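Side-chain contacts in CIR protein (Plasmodium chabaudi chabaudi, PDB 6ZYV), which is of unknown function but belongs to the PIR family of Plasmodium variant antigens, with a helical ectodomain and a predicted transmembrane helix: residues E71-D76 with D85-Y90; C79-K84 with D133-G138; Q193-D198 with S206-I211; N217-L222 with N233-P238. The protein carries 5 engineered substitutions. All blocks are in the same frame, centred on the assembly; numbering follows the deposited sequence.

Interaction 1. Residues E71-D76 with D85-Y90; sequences EHICDD and DQYAGY
Tyr87 reaches out of helix 81-101 toward Ile73 and Cys74, two residues of the disulfide-closed connection that follows helix 55-71 in this all-helical PIR ectodomain. The phenol ring is the flat group that Ile73 and Cys74 both meet. Cys74 brings its sulfur to the rim of that ring on the CE2 flank: SG is 3.7 Å from Tyr87 CE2 and 79° off the ring normal, a sulfur-aromatic contact of the edge kind rather than one over a face. Ile73 meets the hydroxyl end and the CE1 flank, its side chain running obliquely to the tyrosine, and its two branches divide the work. With CG1 beside the backbone N (chi1 -51°) and CG2 anti to it, both branches are brought to the tyrosine, the CD1 methyl lying 4.0 Å from Tyr87 CE1 while the CG2 methyl turns to the hydroxyl. A type I turn from Glu71 to Cys74, closed by Cys74 N on Glu71 O, presents the two neighbouring side chains to one tyrosine. Tyr10 and Val11 of helix 8-20 also touch Ile73, and Cys74 is tied by its disulfide to Cys79. The shortest approach between the two segments is that of Ile73 CG2 to Tyr87 OH, at 3.4 Å.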
loop_
_atom_site.group_PDB
_atom_site.type_symbol
_atom_site.label_atom_id
_atom_site.label_comp_id
_atom_site.label_asym_id
_atom_site.label_seq_id
_atom_site.Cartn_x
_atom_site.Cartn_y
_atom_site.Cartn_z
ATOM N N GLU A 71 6.515 -6.440 -7.645
ATOM C CA GLU A 71 6.732 -6.995 -8.985
ATOM C C GLU A 71 7.056 -8.524 -8.897
ATOM O O GLU A 71 6.691 -9.278 -9.794
ATOM C CB GLU A 71 7.868 -6.232 -9.692
ATOM C CG GLU A 71 8.154 -6.697 -11.109
ATOM C CD GLU A 71 9.420 -6.153 -11.757
ATOM O OE1 GLU A 71 10.397 -5.845 -11.037
ATOM O OE2 GLU A 71 9.438 -6.057 -13.003
ATOM N N HIS A 72 7.676 -8.984 -7.798
ATOM C CA HIS A 72 7.977 -10.412 -7.614
ATOM C C HIS A 72 6.720 -11.275 -7.532
ATOM O O HIS A 72 6.813 -12.485 -7.728
ATOM C CB HIS A 72 8.779 -10.653 -6.334
ATOM C CG HIS A 72 10.129 -10.030 -6.322
ATOM N ND1 HIS A 72 10.903 -9.963 -7.465
ATOM C CD2 HIS A 72 10.829 -9.517 -5.283
ATOM C CE1 HIS A 72 12.042 -9.407 -7.086
ATOM N NE2 HIS A 72 12.030 -9.105 -5.786
ATOM N N ILE A 73 5.557 -10.669 -7.189
ATOM C CA ILE A 73 4.285 -11.376 -7.127
ATOM C C ILE A 73 3.870 -11.836 -8.536
ATOM O O ILE A 73 3.288 -12.911 -8.687
ATOM C CB ILE A 73 3.190 -10.527 -6.424
ATOM C CG1 ILE A 73 3.684 -9.998 -5.052
ATOM C CG2 ILE A 73 1.904 -11.358 -6.245
ATOM C CD1 ILE A 73 2.711 -8.962 -4.376
ATOM N N CYS A 74 4.223 -11.077 -9.569
ATOM C CA CYS A 74 3.956 -11.445 -10.951
ATOM C C CYS A 74 4.811 -12.650 -11.346
ATOM O O CYS A 74 5.939 -12.811 -10.834
ATOM C CB CYS A 74 4.230 -10.261 -11.875
ATOM S SG CYS A 74 3.348 -8.747 -11.420
ATOM N N ASP A 75 4.314 -13.487 -12.276
ATOM C CA ASP A 75 5.106 -14.607 -12.764
ATOM C C ASP A 75 6.282 -14.087 -13.564
ATOM O O ASP A 75 6.113 -13.164 -14.359
ATOM C CB ASP A 75 4.255 -15.579 -13.588
ATOM C CG ASP A 75 3.347 -16.427 -12.714
ATOM O OD1 ASP A 75 3.731 -16.710 -11.542
ATOM O OD2 ASP A 75 2.255 -16.812 -13.193
ATOM N N ASP A 76 7.494 -14.619 -13.259
ATOM C CA ASP A 76 8.777 -14.231 -13.824
ATOM C C ASP A 76 9.062 -12.746 -13.706
ATOM O O ASP A 76 9.773 -12.204 -14.549
ATOM C CB ASP A 76 8.885 -14.682 -15.286
ATOM C CG ASP A 76 8.724 -16.164 -15.510
ATOM O OD1 ASP A 76 8.718 -16.922 -14.518
ATOM O OD2 ASP A 76 8.624 -16.570 -16.677
ATOM N N ASP A 85 -0.411 -1.352 -12.632
ATOM C CA ASP A 85 -1.324 -0.320 -12.158
ATOM C C ASP A 85 -1.735 -0.591 -10.699
ATOM O O ASP A 85 -1.664 0.298 -9.859
ATOM C CB ASP A 85 -2.555 -0.247 -13.088
ATOM C CG ASP A 85 -3.565 0.797 -12.671
ATOM O OD1 ASP A 85 -4.444 0.478 -11.831
ATOM O OD2 ASP A 85 -3.477 1.940 -13.171
ATOM N N GLN A 86 -2.124 -1.830 -10.398
ATOM C CA GLN A 86 -2.515 -2.224 -9.058
ATOM C C GLN A 86 -1.354 -2.046 -8.055
ATOM O O GLN A 86 -1.571 -1.480 -6.988
ATOM C CB GLN A 86 -2.983 -3.688 -9.090
ATOM C CG GLN A 86 -3.846 -4.086 -7.919
ATOM C CD GLN A 86 -4.124 -5.587 -7.862
ATOM O OE1 GLN A 86 -3.348 -6.424 -8.334
ATOM N NE2 GLN A 86 -5.232 -5.967 -7.247
ATOM N N TYR A 87 -0.130 -2.481 -8.407
ATOM C CA TYR A 87 1.010 -2.389 -7.511
ATOM C C TYR A 87 1.482 -0.979 -7.326
ATOM O O TYR A 87 1.856 -0.617 -6.207
ATOM C CB TYR A 87 2.150 -3.338 -7.946
ATOM C CG TYR A 87 1.706 -4.778 -7.816
ATOM C CD1 TYR A 87 1.004 -5.208 -6.698
ATOM C CD2 TYR A 87 1.927 -5.695 -8.836
ATOM C CE1 TYR A 87 0.509 -6.504 -6.609
ATOM C CE2 TYR A 87 1.439 -6.998 -8.755
ATOM C CZ TYR A 87 0.738 -7.396 -7.635
ATOM O OH TYR A 87 0.283 -8.680 -7.520
ATOM N N ALA A 88 1.427 -0.156 -8.382
ATOM C CA ALA A 88 1.790 1.262 -8.241
ATOM C C ALA A 88 0.804 1.952 -7.279
ATOM O O ALA A 88 1.211 2.741 -6.435
ATOM C CB ALA A 88 1.768 1.957 -9.591
ATOM N N GLY A 89 -0.465 1.583 -7.366
ATOM C CA GLY A 89 -1.494 2.114 -6.498
ATOM C C GLY A 89 -1.291 1.769 -5.042
ATOM O O GLY A 89 -1.496 2.641 -4.198
ATOM N N TYR A 90 -0.883 0.510 -4.723
ATOM C CA TYR A 90 -0.623 0.104 -3.332
ATOM C C TYR A 90 0.560 0.847 -2.760
ATOM O O TYR A 90 0.481 1.307 -1.625
ATOM C CB TYR A 90 -0.335 -1.399 -3.209
ATOM C CG TYR A 90 -1.507 -2.291 -3.497
ATOM C CD1 TYR A 90 -2.743 -2.046 -2.927
ATOM C CD2 TYR A 90 -1.358 -3.438 -4.264
ATOM C CE1 TYR A 90 -3.818 -2.881 -3.170
ATOM C CE2 TYR A 90 -2.424 -4.270 -4.526
ATOM C CZ TYR A 90 -3.654 -3.987 -3.981
ATOM O OH TYR A 90 -4.638 -4.897 -4.239
#

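Interaction 2. Residues C79-K84 with D133-G138; sequences CSQNEK and DSNYKG
A capping box opens helix 81-101, and the first turn behind it meets the start of helix 134-149 through Gln81 with Asn135 and Lys84 with Tyr136. In the box, Ser80 OG accepts from Glu83 N, and Ser80 N returns a nearly straight bond (176°) of 2.8 Å to Glu83 OE2, using the carboxylate lone pair that faces away from its other oxygen. Across the helices, Gln81 NE2 donates to Asn135 OD1 at 2.9 Å. The acceptor lies in the amide plane of Gln81, whereas the donor is tilted 18° from the carbonyl plane of Asn135, and the two amide planes are 39° apart. Gln81 bends at chi2, which carries its amide across to the neighbouring helix. Deeper in, Lys84 O lies near the plane of the Tyr136 ring, at its edge, 4.3 Å from CE1. A water donates to Lys84 O at 2.9 Å and also bonds Tyr136 OH. Lys84 NZ stays 4.6 Å from Asp133 OD2, too far for a salt bridge, although their opposite charges may still attract weakly. The two helix starts are therefore joined by one direct hydrogen bond between side-chain amides and one water bridge, a polar junction without a close ion pair.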
loop_
_atom_site.group_PDB
_atom_site.type_symbol
_atom_site.label_atom_id
_atom_site.label_comp_id
_atom_site.label_asym_id
_atom_site.label_seq_id
_atom_site.Cartn_x
_atom_site.Cartn_y
_atom_site.Cartn_z
ATOM N N CYS A 79 5.003 -8.277 -15.064
ATOM C CA CYS A 79 3.682 -7.807 -14.725
ATOM C C CYS A 79 2.877 -7.342 -15.937
ATOM O O CYS A 79 3.404 -6.677 -16.819
ATOM C CB CYS A 79 3.768 -6.712 -13.663
ATOM S SG CYS A 79 4.546 -7.236 -12.106
ATOM N N SER A 80 1.585 -7.642 -15.940
ATOM C CA SER A 80 0.674 -7.129 -16.953
ATOM C C SER A 80 0.408 -5.627 -16.667
ATOM O O SER A 80 0.783 -5.120 -15.599
ATOM C CB SER A 80 -0.643 -7.912 -16.926
ATOM O OG SER A 80 -1.401 -7.642 -15.761
ATOM N N GLN A 81 -0.272 -4.919 -17.589
ATOM C CA GLN A 81 -0.633 -3.511 -17.366
ATOM C C GLN A 81 -1.500 -3.353 -16.111
ATOM O O GLN A 81 -1.268 -2.450 -15.320
ATOM C CB GLN A 81 -1.371 -2.933 -18.570
ATOM C CG GLN A 81 -1.387 -1.416 -18.545
ATOM C CD GLN A 81 -0.127 -0.832 -19.147
ATOM O OE1 GLN A 81 1.007 -1.170 -18.759
ATOM N NE2 GLN A 81 -0.305 0.074 -20.098
ATOM N N ASN A 82 -2.434 -4.277 -15.909
ATOM C CA ASN A 82 -3.321 -4.303 -14.759
ATOM C C ASN A 82 -2.557 -4.522 -13.446
ATOM O O ASN A 82 -2.880 -3.881 -12.442
ATOM C CB ASN A 82 -4.426 -5.351 -14.966
ATOM C CG ASN A 82 -5.365 -5.508 -13.789
ATOM O OD1 ASN A 82 -6.039 -4.550 -13.337
ATOM N ND2 ASN A 82 -5.418 -6.730 -13.244
ATOM N N GLU A 83 -1.532 -5.411 -13.452
ATOM C CA GLU A 83 -0.718 -5.683 -12.272
ATOM C C GLU A 83 0.146 -4.470 -11.976
ATOM O O GLU A 83 0.172 -4.031 -10.850
ATOM C CB GLU A 83 0.161 -6.947 -12.455
ATOM C CG GLU A 83 -0.596 -8.255 -12.283
ATOM C CD GLU A 83 0.133 -9.481 -12.810
ATOM O OE1 GLU A 83 0.180 -10.507 -12.089
ATOM O OE2 GLU A 83 0.671 -9.415 -13.939
ATOM N N LYS A 84 0.813 -3.889 -12.972
ATOM C CA LYS A 84 1.644 -2.695 -12.766
ATOM C C LYS A 84 0.826 -1.555 -12.120
ATOM O O LYS A 84 1.283 -0.938 -11.154
ATOM C CB LYS A 84 2.218 -2.198 -14.102
ATOM C CG LYS A 84 3.430 -2.948 -14.548
ATOM C CD LYS A 84 3.584 -2.849 -16.054
ATOM C CE LYS A 84 4.817 -3.550 -16.562
ATOM N NZ LYS A 84 4.860 -3.528 -18.049
ATOM N N ASP A 133 9.548 3.637 -18.577
ATOM C CA ASP A 133 8.411 3.576 -19.508
ATOM C C ASP A 133 7.531 4.821 -19.387
ATOM O O ASP A 133 7.226 5.234 -18.265
ATOM C CB ASP A 133 7.536 2.330 -19.239
ATOM C CG ASP A 133 8.229 0.984 -19.416
ATOM O OD1 ASP A 133 9.448 0.972 -19.718
ATOM O OD2 ASP A 133 7.552 -0.059 -19.247
ATOM N N SER A 134 7.108 5.426 -20.525
ATOM C CA SER A 134 6.180 6.564 -20.443
ATOM C C SER A 134 4.791 6.075 -19.998
ATOM O O SER A 134 4.066 6.818 -19.318
ATOM C CB SER A 134 6.118 7.362 -21.745
ATOM O OG SER A 134 5.296 6.750 -22.726
ATOM N N ASN A 135 4.428 4.809 -20.336
ATOM C CA ASN A 135 3.160 4.232 -19.882
ATOM C C ASN A 135 3.137 4.119 -18.344
ATOM O O ASN A 135 2.099 4.332 -17.729
ATOM C CB ASN A 135 2.927 2.865 -20.515
ATOM C CG ASN A 135 1.914 2.872 -21.641
ATOM O OD1 ASN A 135 1.086 1.959 -21.762
ATOM N ND2 ASN A 135 1.951 3.889 -22.499
ATOM N N TYR A 136 4.293 3.815 -17.735
ATOM C CA TYR A 136 4.406 3.673 -16.297
ATOM C C TYR A 136 4.321 5.011 -15.596
ATOM O O TYR A 136 3.679 5.125 -14.555
ATOM C CB TYR A 136 5.702 2.952 -15.895
ATOM C CG TYR A 136 5.647 2.507 -14.448
ATOM C CD1 TYR A 136 4.785 1.496 -14.045
ATOM C CD2 TYR A 136 6.379 3.167 -13.465
ATOM C CE1 TYR A 136 4.702 1.106 -12.717
ATOM C CE2 TYR A 136 6.322 2.771 -12.135
ATOM C CZ TYR A 136 5.470 1.749 -11.764
ATOM O OH TYR A 136 5.374 1.356 -10.456
ATOM N N LYS A 137 4.958 6.033 -16.179
ATOM C CA LYS A 137 4.910 7.381 -15.628
ATOM C C LYS A 137 3.438 7.892 -15.590
ATOM O O LYS A 137 3.041 8.486 -14.601
ATOM C CB LYS A 137 5.825 8.336 -16.422
ATOM C CG LYS A 137 5.897 9.754 -15.844
ATOM C CD LYS A 137 6.309 9.796 -14.357
ATOM C CE LYS A 137 6.123 11.176 -13.755
ATOM N NZ LYS A 137 6.323 11.181 -12.280
ATOM N N GLY A 138 2.647 7.535 -16.594
ATOM C CA GLY A 138 1.238 7.888 -16.658
ATOM C C GLY A 138 0.456 7.228 -15.545
ATOM O O GLY A 138 -0.413 7.861 -14.953
HETATM O O HOH W 1 4.007 -1.191 -10.258
#

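Interaction 3. Residues Q193-D198 with S206-I211; sequences QKFLND and SSYKQI
Tyr208 OH comes to the edge of the Phe195 ring, lying near its plane 3.5 Å from CE2. The two aromatic side chains approach from opposite directions, Phe195 from the last turns of helix 181-198 and Tyr208 from the short helix 206-211, and Tyr208 CE1 is 4.1 Å from Phe195 CE2. Leu196 adds a second point of contact, crossing the tyrosine at about a right angle. Its CD2 methyl lies 3.8 Å from Tyr208 OH, so both apolar residues gather at the phenol end of the ring. Tyr208 extends this far with CG opposite its backbone N (chi1 -171°). A second shell packs round these groups and probably limits their movement. Lys156, Phe157 and Ile160 of helix 154-174 touch Phe195, and Val201 in the connecting loop touches Leu196. Tyr192, just before segment 193-198, is hydrogen-bonded to Tyr208 through their hydroxyls. Alongside the contact, successive turns of helix 181-198 are linked by a salt bridge of 3.0 Å from Lys194 NZ to the syn lone pair of Asp198 OD2, and by Gln193 NE2, which donates to Asn197 OD1 from above the carbonyl plane. Across the two segments the contact is one of van der Waals packing, yet it buries a hydroxyl. The bond with Tyr192 supplies that group with a polar partner, which probably offsets the cost of placing the phenol end among carbon atoms.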
loop_
_atom_site.group_PDB
_atom_site.type_symbol
_atom_site.label_atom_id
_atom_site.label_comp_id
_atom_site.label_asym_id
_atom_site.label_seq_id
_atom_site.Cartn_x
_atom_site.Cartn_y
_atom_site.Cartn_z
ATOM N N GLN A 193 -18.452 0.696 6.893
ATOM C CA GLN A 193 -19.730 1.405 6.798
ATOM C C GLN A 193 -19.658 2.711 7.602
ATOM O O GLN A 193 -20.105 3.742 7.122
ATOM C CB GLN A 193 -20.886 0.531 7.326
ATOM C CG GLN A 193 -22.267 1.201 7.241
ATOM C CD GLN A 193 -22.693 1.430 5.811
ATOM O OE1 GLN A 193 -23.137 0.512 5.118
ATOM N NE2 GLN A 193 -22.563 2.664 5.326
ATOM N N LYS A 194 -19.020 2.677 8.783
ATOM C CA LYS A 194 -18.817 3.844 9.621
ATOM C C LYS A 194 -17.887 4.844 8.921
ATOM O O LYS A 194 -18.119 6.044 9.012
ATOM C CB LYS A 194 -18.278 3.452 11.000
ATOM C CG LYS A 194 -18.187 4.626 11.961
ATOM C CD LYS A 194 -18.020 4.187 13.423
ATOM C CE LYS A 194 -17.867 5.361 14.368
ATOM N NZ LYS A 194 -16.516 5.965 14.263
ATOM N N PHE A 195 -16.869 4.367 8.205
ATOM C CA PHE A 195 -15.964 5.232 7.449
ATOM C C PHE A 195 -16.755 6.010 6.348
ATOM O O PHE A 195 -16.532 7.201 6.161
ATOM C CB PHE A 195 -14.807 4.401 6.855
ATOM C CG PHE A 195 -14.086 5.039 5.690
ATOM C CD1 PHE A 195 -13.140 6.033 5.897
ATOM C CD2 PHE A 195 -14.392 4.676 4.389
ATOM C CE1 PHE A 195 -12.525 6.649 4.827
ATOM C CE2 PHE A 195 -13.782 5.298 3.314
ATOM C CZ PHE A 195 -12.850 6.274 3.533
ATOM N N LEU A 196 -17.662 5.331 5.635
ATOM C CA LEU A 196 -18.464 5.951 4.583
ATOM C C LEU A 196 -19.396 7.006 5.166
ATOM O O LEU A 196 -19.516 8.102 4.607
ATOM C CB LEU A 196 -19.273 4.893 3.809
ATOM C CG LEU A 196 -18.465 3.833 3.045
ATOM C CD1 LEU A 196 -19.389 2.781 2.383
ATOM C CD2 LEU A 196 -17.556 4.483 2.014
ATOM N N ASN A 197 -20.049 6.672 6.300
ATOM C CA ASN A 197 -20.992 7.539 7.008
ATOM C C ASN A 197 -20.302 8.733 7.648
ATOM O O ASN A 197 -20.721 9.844 7.409
ATOM C CB ASN A 197 -21.797 6.752 8.055
ATOM C CG ASN A 197 -22.657 5.657 7.481
ATOM O OD1 ASN A 197 -22.725 5.475 6.268
ATOM N ND2 ASN A 197 -23.333 4.884 8.323
ATOM N N ASP A 198 -19.252 8.530 8.431
ATOM C CA ASP A 198 -18.552 9.608 9.112
ATOM C C ASP A 198 -17.923 10.603 8.153
ATOM O O ASP A 198 -17.870 11.792 8.455
ATOM C CB ASP A 198 -17.443 9.059 10.024
ATOM C CG ASP A 198 -17.902 8.316 11.262
ATOM O OD1 ASP A 198 -19.138 8.273 11.517
ATOM O OD2 ASP A 198 -17.030 7.769 11.972
ATOM N N SER A 206 -16.176 9.596 -9.042
ATOM C CA SER A 206 -15.170 9.089 -9.966
ATOM C C SER A 206 -13.878 8.712 -9.283
ATOM O O SER A 206 -13.342 7.638 -9.566
ATOM C CB SER A 206 -14.849 10.108 -11.058
ATOM O OG SER A 206 -15.960 10.429 -11.878
ATOM N N SER A 207 -13.369 9.602 -8.398
ATOM C CA SER A 207 -12.111 9.422 -7.678
ATOM C C SER A 207 -12.202 8.338 -6.656
ATOM O O SER A 207 -11.210 7.631 -6.439
ATOM C CB SER A 207 -11.718 10.714 -6.969
ATOM O OG SER A 207 -11.497 11.706 -7.951
ATOM N N TYR A 208 -13.348 8.252 -5.956
ATOM C CA TYR A 208 -13.486 7.224 -4.948
ATOM C C TYR A 208 -13.534 5.840 -5.622
ATOM O O TYR A 208 -12.875 4.922 -5.154
ATOM C CB TYR A 208 -14.682 7.456 -4.038
ATOM C CG TYR A 208 -14.652 6.486 -2.879
ATOM C CD1 TYR A 208 -13.762 6.660 -1.823
ATOM C CD2 TYR A 208 -15.439 5.335 -2.888
ATOM C CE1 TYR A 208 -13.661 5.726 -0.799
ATOM C CE2 TYR A 208 -15.362 4.405 -1.859
ATOM C CZ TYR A 208 -14.468 4.606 -0.817
ATOM O OH TYR A 208 -14.341 3.699 0.201
ATOM N N LYS A 209 -14.219 5.733 -6.797
ATOM C CA LYS A 209 -14.362 4.496 -7.584
ATOM C C LYS A 209 -13.027 3.886 -7.998
ATOM O O LYS A 209 -12.941 2.666 -8.220
ATOM C CB LYS A 209 -15.255 4.703 -8.842
ATOM C CG LYS A 209 -16.798 4.800 -8.632
ATOM C CD LYS A 209 -17.422 5.860 -9.633
ATOM C CE LYS A 209 -18.395 5.429 -10.725
ATOM N NZ LYS A 209 -18.877 6.576 -11.567
ATOM N N GLN A 210 -11.978 4.721 -8.121
ATOM C CA GLN A 210 -10.661 4.240 -8.505
ATOM C C GLN A 210 -9.821 3.766 -7.332
ATOM O O GLN A 210 -8.846 3.051 -7.564
ATOM C CB GLN A 210 -9.901 5.272 -9.330
ATOM C CG GLN A 210 -10.469 5.489 -10.714
ATOM C CD GLN A 210 -9.395 5.901 -11.697
ATOM O OE1 GLN A 210 -9.423 7.005 -12.243
ATOM N NE2 GLN A 210 -8.417 5.026 -11.943
ATOM N N ILE A 211 -10.136 4.172 -6.086
ATOM C CA ILE A 211 -9.385 3.634 -4.922
ATOM C C ILE A 211 -10.151 2.467 -4.259
ATOM O O ILE A 211 -9.535 1.566 -3.718
ATOM C CB ILE A 211 -8.938 4.708 -3.907
ATOM C CG1 ILE A 211 -10.148 5.381 -3.238
ATOM C CG2 ILE A 211 -8.092 5.725 -4.626
ATOM C CD1 ILE A 211 -9.789 6.302 -2.087
#

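Interaction 4. Residues N217-L222 with N233-P238; sequences NGYDNL and NFPPLP
The Tyr219 ring meets Phe188 of helix 181-198 with the two planes about 20° apart, while its hydroxyl edge faces the proline-rich segment 233-238. Near the ring plane at that edge is the carbonyl oxygen of Pro235. Tyr219 OH donates to Pro235 O at 2.7 Å; the C=O...donor angle is 144°, and the hydroxyl is tilted 20° from the carbonyl plane. The Pro235 ring crosses the tyrosine at about a right angle, with CG 3.6 Å from Tyr219 OH. Farther back along the ring, Leu237 slides past in the opposing direction, its CB 4.0 Å from Tyr219 CD2. Its backbone N stands obliquely to the ring, 4.0 Å from Tyr219 CE2. Tyr219 reaches the segment with its ring carbon CG placed opposite the backbone N. Phe234 touches the hydroxyl more loosely through CB, at 4.2 Å from Tyr219 OH, and also touches Cys181, Ala185, Ile223 and Cys226, around the Cys181-Cys226 disulfide. A tyrosine on helix 213-226 thus holds an extended segment by one bond to the carbonyl of Pro235. The arrangement is that of an irregular segment following helix 213-226, laid against that helix and helix 181-198 of a helical ectodomain.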
loop_
_atom_site.group_PDB
_atom_site.type_symbol
_atom_site.label_atom_id
_atom_site.label_comp_id
_atom_site.label_asym_id
_atom_site.label_seq_id
_atom_site.Cartn_x
_atom_site.Cartn_y
_atom_site.Cartn_z
ATOM N N ASN A 217 -11.775 -5.690 -3.942
ATOM C CA ASN A 217 -11.118 -6.909 -4.408
ATOM C C ASN A 217 -10.434 -7.607 -3.227
ATOM O O ASN A 217 -10.532 -8.830 -3.109
ATOM C CB ASN A 217 -10.114 -6.635 -5.524
ATOM C CG ASN A 217 -10.745 -6.085 -6.779
ATOM O OD1 ASN A 217 -11.876 -6.398 -7.126
ATOM N ND2 ASN A 217 -10.017 -5.249 -7.492
ATOM N N GLY A 218 -9.803 -6.829 -2.347
ATOM C CA GLY A 218 -9.127 -7.371 -1.175
ATOM C C GLY A 218 -10.026 -8.130 -0.215
ATOM O O GLY A 218 -9.664 -9.212 0.245
ATOM N N TYR A 219 -11.199 -7.575 0.083
ATOM C CA TYR A 219 -12.184 -8.199 0.950
ATOM C C TYR A 219 -12.787 -9.448 0.268
ATOM O O TYR A 219 -12.870 -10.498 0.893
ATOM C CB TYR A 219 -13.291 -7.201 1.333
ATOM C CG TYR A 219 -14.353 -7.807 2.225
ATOM C CD1 TYR A 219 -14.069 -8.159 3.537
ATOM C CD2 TYR A 219 -15.629 -8.072 1.738
ATOM C CE1 TYR A 219 -15.038 -8.734 4.353
ATOM C CE2 TYR A 219 -16.598 -8.657 2.537
ATOM C CZ TYR A 219 -16.299 -8.992 3.844
ATOM O OH TYR A 219 -17.253 -9.599 4.629
ATOM N N ASP A 220 -13.131 -9.359 -1.023
ATOM C CA ASP A 220 -13.680 -10.485 -1.774
ATOM C C ASP A 220 -12.698 -11.658 -1.776
ATOM O O ASP A 220 -13.102 -12.797 -1.527
ATOM C CB ASP A 220 -14.001 -10.083 -3.228
ATOM C CG ASP A 220 -15.304 -9.324 -3.435
ATOM O OD1 ASP A 220 -16.125 -9.258 -2.472
ATOM O OD2 ASP A 220 -15.499 -8.771 -4.554
ATOM N N ASN A 221 -11.404 -11.373 -1.985
ATOM C CA ASN A 221 -10.412 -12.438 -1.986
ATOM C C ASN A 221 -10.268 -13.026 -0.585
ATOM O O ASN A 221 -10.171 -14.242 -0.444
ATOM C CB ASN A 221 -9.069 -11.979 -2.549
ATOM C CG ASN A 221 -8.027 -13.088 -2.461
ATOM O OD1 ASN A 221 -8.005 -14.013 -3.299
ATOM N ND2 ASN A 221 -7.196 -13.072 -1.400
ATOM N N LEU A 222 -10.256 -12.171 0.446
ATOM C CA LEU A 222 -10.100 -12.638 1.819
ATOM C C LEU A 222 -11.204 -13.670 2.229
ATOM O O LEU A 222 -10.881 -14.760 2.725
ATOM C CB LEU A 222 -10.055 -11.427 2.771
ATOM C CG LEU A 222 -9.712 -11.628 4.262
ATOM C CD1 LEU A 222 -10.963 -11.942 5.096
ATOM C CD2 LEU A 222 -8.573 -12.625 4.485
ATOM N N ASN A 233 -21.212 -17.773 5.983
ATOM C CA ASN A 233 -21.946 -16.793 5.202
ATOM C C ASN A 233 -21.395 -15.415 5.573
ATOM O O ASN A 233 -21.803 -14.834 6.561
ATOM C CB ASN A 233 -23.420 -16.905 5.546
ATOM C CG ASN A 233 -24.339 -15.936 4.856
ATOM O OD1 ASN A 233 -25.456 -15.696 5.331
ATOM N ND2 ASN A 233 -23.925 -15.369 3.718
ATOM N N PHE A 234 -20.457 -14.915 4.793
ATOM C CA PHE A 234 -19.805 -13.641 5.050
ATOM C C PHE A 234 -20.674 -12.485 4.597
ATOM O O PHE A 234 -21.362 -12.592 3.585
ATOM C CB PHE A 234 -18.424 -13.602 4.375
ATOM C CG PHE A 234 -17.402 -14.483 5.054
ATOM C CD1 PHE A 234 -16.610 -13.990 6.071
ATOM C CD2 PHE A 234 -17.223 -15.800 4.663
ATOM C CE1 PHE A 234 -15.661 -14.796 6.687
ATOM C CE2 PHE A 234 -16.265 -16.609 5.284
ATOM C CZ PHE A 234 -15.508 -16.104 6.305
ATOM N N PRO A 235 -20.681 -11.375 5.355
ATOM C CA PRO A 235 -21.476 -10.223 4.930
ATOM C C PRO A 235 -20.864 -9.575 3.680
ATOM O O PRO A 235 -19.648 -9.624 3.467
ATOM C CB PRO A 235 -21.404 -9.279 6.152
ATOM C CG PRO A 235 -20.106 -9.597 6.776
ATOM C CD PRO A 235 -19.892 -11.071 6.568
ATOM N N PRO A 236 -21.703 -8.965 2.833
ATOM C CA PRO A 236 -21.162 -8.264 1.662
ATOM C C PRO A 236 -20.547 -6.916 2.058
ATOM O O PRO A 236 -20.916 -6.325 3.073
ATOM C CB PRO A 236 -22.392 -8.057 0.781
ATOM C CG PRO A 236 -23.536 -7.926 1.772
ATOM C CD PRO A 236 -23.169 -8.794 2.958
ATOM N N LEU A 237 -19.610 -6.426 1.254
ATOM C CA LEU A 237 -18.983 -5.142 1.508
ATOM C C LEU A 237 -20.010 -4.031 1.262
ATOM O O LEU A 237 -20.673 -4.044 0.227
ATOM C CB LEU A 237 -17.788 -4.947 0.573
ATOM C CG LEU A 237 -16.939 -3.728 0.896
ATOM C CD1 LEU A 237 -16.092 -3.972 2.116
ATOM C CD2 LEU A 237 -16.086 -3.337 -0.275
ATOM N N PRO A 238 -20.170 -3.092 2.222
ATOM C CA PRO A 238 -21.109 -1.970 2.037
ATOM C C PRO A 238 -20.940 -1.216 0.705
ATOM O O PRO A 238 -19.819 -1.063 0.227
ATOM C CB PRO A 238 -20.791 -1.058 3.217
ATOM C CG PRO A 238 -20.213 -1.967 4.245
ATOM C CD PRO A 238 -19.459 -3.002 3.508
#

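Followed from the N terminus, the chain leaves helix 55-71 and enters interaction 1, which closes the short excursion back onto helix 81-101. Interaction 2 crosses it: segment 79-84 lies between the two segments of interaction 1, and its partner comes much later, on helix 134-149. Both use helix 81-101, and they touch through the Cys74-Cys79 disulfide and through Ala88 packing on Tyr136 OH. Interactions 3 and 4 then follow in series. The first closes the loop between helices 181-198 and 206-211, and the second folds the segment after helix 213-226 back on that helix. They meet where Pro238 packs on Gln193 and Leu196. Interactions 2 and 4 have centres about 27 Å apart.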